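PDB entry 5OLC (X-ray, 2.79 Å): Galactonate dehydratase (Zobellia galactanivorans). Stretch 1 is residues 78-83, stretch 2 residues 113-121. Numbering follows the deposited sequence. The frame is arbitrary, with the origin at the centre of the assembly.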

ATOM      1  N   GLU A  78       9.739 -35.434 -29.804  1.00 54.59           N
ATOM      2  CA  GLU A  78       8.783 -34.879 -30.759  1.00 53.39           C
ATOM      3  C   GLU A  78       8.738 -33.354 -30.753  1.00 51.80           C
ATOM      4  O   GLU A  78       8.582 -32.732 -29.704  1.00 50.11           O
ATOM      5  N   ALA A  79       8.840 -32.770 -31.936  1.00 47.50           N
ATOM      6  CA  ALA A  79       8.845 -31.327 -32.164  1.00 47.80           C
ATOM      7  C   ALA A  79       7.442 -30.582 -32.148  1.00 53.39           C
ATOM      8  O   ALA A  79       7.437 -29.354 -31.949  1.00 52.19           O
ATOM      9  N   ILE A  80       6.283 -31.289 -32.416  1.00 50.17           N
ATOM     10  CA  ILE A  80       4.943 -30.658 -32.400  1.00 49.99           C
ATOM     11  C   ILE A  80       4.573 -30.189 -30.989  1.00 57.16           C
ATOM     12  O   ILE A  80       4.087 -29.061 -30.832  1.00 57.56           O
ATOM     13  N   GLY A  81       4.831 -31.044 -29.985  1.00 54.28           N
ATOM     14  CA  GLY A  81       4.626 -30.727 -28.575  1.00 54.33           C
ATOM     15  C   GLY A  81       5.754 -29.850 -28.040  1.00 58.17           C
ATOM     16  O   GLY A  81       6.403 -30.203 -27.053  1.00 57.49           O
ATOM     17  N   HIS A  82       5.985 -28.689 -28.707  1.00 54.26           N
ATOM     18  CA  HIS A  82       7.032 -27.704 -28.453  1.00 53.38           C
ATOM     19  C   HIS A  82       7.086 -27.238 -27.002  1.00 57.01           C
ATOM     20  O   HIS A  82       8.183 -26.970 -26.481  1.00 57.01           O
ATOM     21  N   GLU A  83       5.901 -27.144 -26.351  1.00 51.69           N
ATOM     22  CA  GLU A  83       5.790 -26.716 -24.953  1.00 50.34           C
ATOM     23  C   GLU A  83       6.360 -27.756 -23.998  1.00 49.32           C
ATOM     24  O   GLU A  83       6.883 -27.376 -22.955  1.00 48.71           O
ATOM     25  N   LEU A 113      11.461 -24.699 -33.523  1.00 41.78           N
ATOM     26  CA  LEU A 113      10.366 -25.677 -33.306  1.00 41.91           C
ATOM     27  C   LEU A 113       9.011 -25.160 -33.834  1.00 48.95           C
ATOM     28  O   LEU A 113       8.054 -25.939 -33.999  1.00 48.08           O
ATOM     29  N   TRP A 114       8.925 -23.831 -34.024  1.00 48.00           N
ATOM     30  CA  TRP A 114       7.766 -23.131 -34.560  1.00 48.85           C
ATOM     31  C   TRP A 114       7.858 -23.107 -36.074  1.00 55.92           C
ATOM     32  O   TRP A 114       6.811 -23.110 -36.727  1.00 58.43           O
ATOM     33  N   ASP A 115       9.102 -23.145 -36.645  1.00 51.79           N
ATOM     34  CA  ASP A 115       9.315 -23.235 -38.096  1.00 51.14           C
ATOM     35  C   ASP A 115       8.983 -24.656 -38.494  1.00 54.13           C
ATOM     36  O   ASP A 115       8.224 -24.830 -39.443  1.00 54.80           O
ATOM     37  N   ILE A 116       9.469 -25.666 -37.712  1.00 49.72           N
ATOM     38  CA  ILE A 116       9.185 -27.095 -37.881  1.00 49.71           C
ATOM     39  C   ILE A 116       7.686 -27.318 -37.881  1.00 54.88           C
ATOM     40  O   ILE A 116       7.187 -27.856 -38.853  1.00 55.50           O
ATOM     41  N   LYS A 117       6.969 -26.885 -36.823  1.00 52.77           N
ATOM     42  CA  LYS A 117       5.515 -27.044 -36.661  1.00 53.01           C
ATOM     43  C   LYS A 117       4.750 -26.442 -37.805  1.00 56.75           C
ATOM     44  O   LYS A 117       3.830 -27.080 -38.317  1.00 58.17           O
ATOM     45  N   GLY A 118       5.161 -25.245 -38.215  1.00 51.82           N
ATOM     46  CA  GLY A 118       4.585 -24.544 -39.351  1.00 52.15           C
ATOM     47  C   GLY A 118       4.669 -25.383 -40.609  1.00 56.81           C
ATOM     48  O   GLY A 118       3.653 -25.638 -41.265  1.00 57.40           O
ATOM     49  N   LYS A 119       5.883 -25.881 -40.902  1.00 51.37           N
ATOM     50  CA  LYS A 119       6.159 -26.767 -42.027  1.00 50.20           C
ATOM     51  C   LYS A 119       5.312 -28.072 -41.895  1.00 52.09           C
ATOM     52  O   LYS A 119       4.465 -28.335 -42.751  1.00 51.29           O
ATOM     53  N   LEU A 120       5.526 -28.831 -40.793  1.00 46.11           N
ATOM     54  CA  LEU A 120       4.871 -30.070 -40.359  1.00 44.55           C
ATOM     55  C   LEU A 120       3.346 -30.052 -40.603  1.00 47.35           C
ATOM     56  O   LEU A 120       2.807 -30.998 -41.187  1.00 47.68           O
ATOM     57  N   LEU A 121       2.652 -28.999 -40.126  1.00 42.11           N
ATOM     58  CA  LEU A 121       1.189 -28.864 -40.257  1.00 40.69           C
ATOM     59  C   LEU A 121       0.778 -28.014 -41.468  1.00 47.72           C
ATOM     60  O   LEU A 121      -0.385 -27.652 -41.598  1.00 48.65           O
TER

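The contact centres on Ala79, a buried residue whose CA-to-CB bond points toward the helix of stretch 2. Its CB lies 3.8 Å from Leu113 CD2 and 3.6 Å from Ile116 CG2. Both partners point toward stretch 1 in the extended m,t rotamer, and the small methyl of alanine fits between the two larger side chains; the CA atoms of Ala79 and Leu113 are 6.0 Å apart.

Ile80 points sideways, with chi1 between wells at 27°. Its CG2 still meets the helix, 3.7 Å from Lys117 CG and 4.3 Å from Leu120 CG, while the CD1 end leads away.

His82 points toward the helix in the p rotamer, its CB 4.1 Å from Leu113 CB. The edge of Trp114 (m) approaches the face of the imidazole, ring planes inclined at 58°, and His82 NE2 lies 3.4 Å from Trp114 CZ2. A flat aromatic ring suits this place, offering a face to the indole while His82 ND1 makes a weak hydrogen bond to Ile80 O (3.3 Å).

Lys117 contributes chiefly its aliphatic chain: CD lies 3.5 Å from His82 ND1 and 3.2 Å from Ile80 O. No hydrogen bond or salt bridge joins the stretches. Farther out, beyond the contact, Lys119 NZ forms a salt bridge with Asp115 OD2 (3.2 Å) along the helix.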

ATOM      1  CB  GLU A  78       7.389 -35.493 -30.520  1.00 55.31           C
ATOM      2  CG  GLU A  78       7.414 -37.007 -30.325  1.00 69.60           C
ATOM      3  CD  GLU A  78       7.509 -37.554 -28.903  1.00104.67           C
ATOM      4  OE1 GLU A  78       8.497 -37.253 -28.187  1.00 99.21           O
ATOM      5  OE2 GLU A  78       6.635 -38.377 -28.546  1.00101.70           O
ATOM      6  CB  ALA A  79       9.559 -31.049 -33.464  1.00 48.40           C
ATOM      7  CB  ILE A  80       3.767 -31.450 -33.058  1.00 52.58           C
ATOM      8  CG1 ILE A  80       3.984 -32.976 -33.039  1.00 53.36           C
ATOM      9  CG2 ILE A  80       3.449 -30.943 -34.462  1.00 51.60           C
ATOM     10  CD1 ILE A  80       3.467 -33.707 -31.780  1.00 59.10           C
ATOM     11  CB  HIS A  82       6.885 -26.515 -29.418  1.00 54.24           C
ATOM     12  CG  HIS A  82       5.700 -25.663 -29.126  1.00 58.23           C
ATOM     13  ND1 HIS A  82       4.440 -26.000 -29.581  1.00 60.72           N
ATOM     14  CD2 HIS A  82       5.606 -24.559 -28.358  1.00 59.94           C
ATOM     15  CE1 HIS A  82       3.620 -25.082 -29.091  1.00 59.77           C
ATOM     16  NE2 HIS A  82       4.276 -24.199 -28.344  1.00 59.96           N
ATOM     17  CB  GLU A  83       4.351 -26.347 -24.585  1.00 51.68           C
ATOM     18  CG  GLU A  83       4.050 -24.866 -24.733  1.00 58.51           C
ATOM     19  CD  GLU A  83       2.610 -24.406 -24.562  1.00 68.42           C
ATOM     20  OE1 GLU A  83       1.915 -24.909 -23.650  1.00 42.03           O
ATOM     21  OE2 GLU A  83       2.198 -23.490 -25.311  1.00 66.10           O
ATOM     22  CB  LEU A 113      10.210 -26.021 -31.822  1.00 40.99           C
ATOM     23  CG  LEU A 113      11.307 -26.819 -31.174  1.00 43.56           C
ATOM     24  CD1 LEU A 113      11.222 -26.698 -29.671  1.00 42.77           C
ATOM     25  CD2 LEU A 113      11.269 -28.251 -31.621  1.00 44.22           C
ATOM     26  CB  TRP A 114       7.622 -21.720 -33.957  1.00 47.86           C
ATOM     27  CG  TRP A 114       6.833 -21.695 -32.671  1.00 48.56           C
ATOM     28  CD1 TRP A 114       7.332 -21.739 -31.406  1.00 51.21           C
ATOM     29  CD2 TRP A 114       5.406 -21.708 -32.541  1.00 48.68           C
ATOM     30  NE1 TRP A 114       6.308 -21.785 -30.494  1.00 50.56           N
ATOM     31  CE2 TRP A 114       5.112 -21.778 -31.161  1.00 52.50           C
ATOM     32  CE3 TRP A 114       4.337 -21.683 -33.461  1.00 50.43           C
ATOM     33  CZ2 TRP A 114       3.794 -21.760 -30.671  1.00 52.26           C
ATOM     34  CZ3 TRP A 114       3.031 -21.680 -32.979  1.00 52.30           C
ATOM     35  CH2 TRP A 114       2.769 -21.735 -31.599  1.00 52.95           C
ATOM     36  CB  ASP A 115      10.753 -22.876 -38.507  1.00 53.51           C
ATOM     37  CG  ASP A 115      10.935 -22.519 -39.981  1.00 67.22           C
ATOM     38  OD1 ASP A 115       9.944 -22.080 -40.623  1.00 66.00           O
ATOM     39  OD2 ASP A 115      12.082 -22.632 -40.483  1.00 77.91           O
ATOM     40  CB  ILE A 116       9.890 -27.983 -36.811  1.00 53.76           C
ATOM     41  CG1 ILE A 116      11.377 -28.252 -37.172  1.00 54.86           C
ATOM     42  CG2 ILE A 116       9.139 -29.313 -36.572  1.00 54.44           C
ATOM     43  CD1 ILE A 116      12.236 -28.858 -36.046  1.00 59.36           C
ATOM     44  CB  LYS A 117       5.061 -26.406 -35.361  1.00 56.32           C
ATOM     45  CG  LYS A 117       4.456 -27.379 -34.354  1.00 63.04           C
ATOM     46  CD  LYS A 117       4.183 -26.688 -32.993  1.00 55.29           C
ATOM     47  CE  LYS A 117       3.389 -25.403 -33.112  1.00 44.31           C
ATOM     48  NZ  LYS A 117       2.280 -25.507 -34.120  1.00 54.14           N
ATOM     49  CB  LYS A 119       7.676 -27.047 -42.126  1.00 52.03           C
ATOM     50  CG  LYS A 119       8.495 -25.833 -42.611  1.00 58.64           C
ATOM     51  CD  LYS A 119      10.005 -25.983 -42.325  1.00 58.43           C
ATOM     52  CE  LYS A 119      10.895 -25.100 -43.173  1.00 49.72           C
ATOM     53  NZ  LYS A 119      12.256 -24.957 -42.607  1.00 57.25           N
ATOM     54  CB  LEU A 120       5.138 -30.208 -38.834  1.00 44.46           C
ATOM     55  CG  LEU A 120       5.413 -31.567 -38.183  1.00 48.49           C
ATOM     56  CD1 LEU A 120       4.271 -32.596 -38.420  1.00 48.51           C
ATOM     57  CD2 LEU A 120       6.752 -32.088 -38.545  1.00 50.92           C
ATOM     58  CB  LEU A 121       0.555 -28.316 -38.947  1.00 39.21           C
ATOM     59  CG  LEU A 121       0.706 -29.165 -37.673  1.00 39.67           C
ATOM     60  CD1 LEU A 121       0.210 -28.415 -36.475  1.00 38.68           C
ATOM     61  CD2 LEU A 121      -0.026 -30.475 -37.798  1.00 38.27           C
TER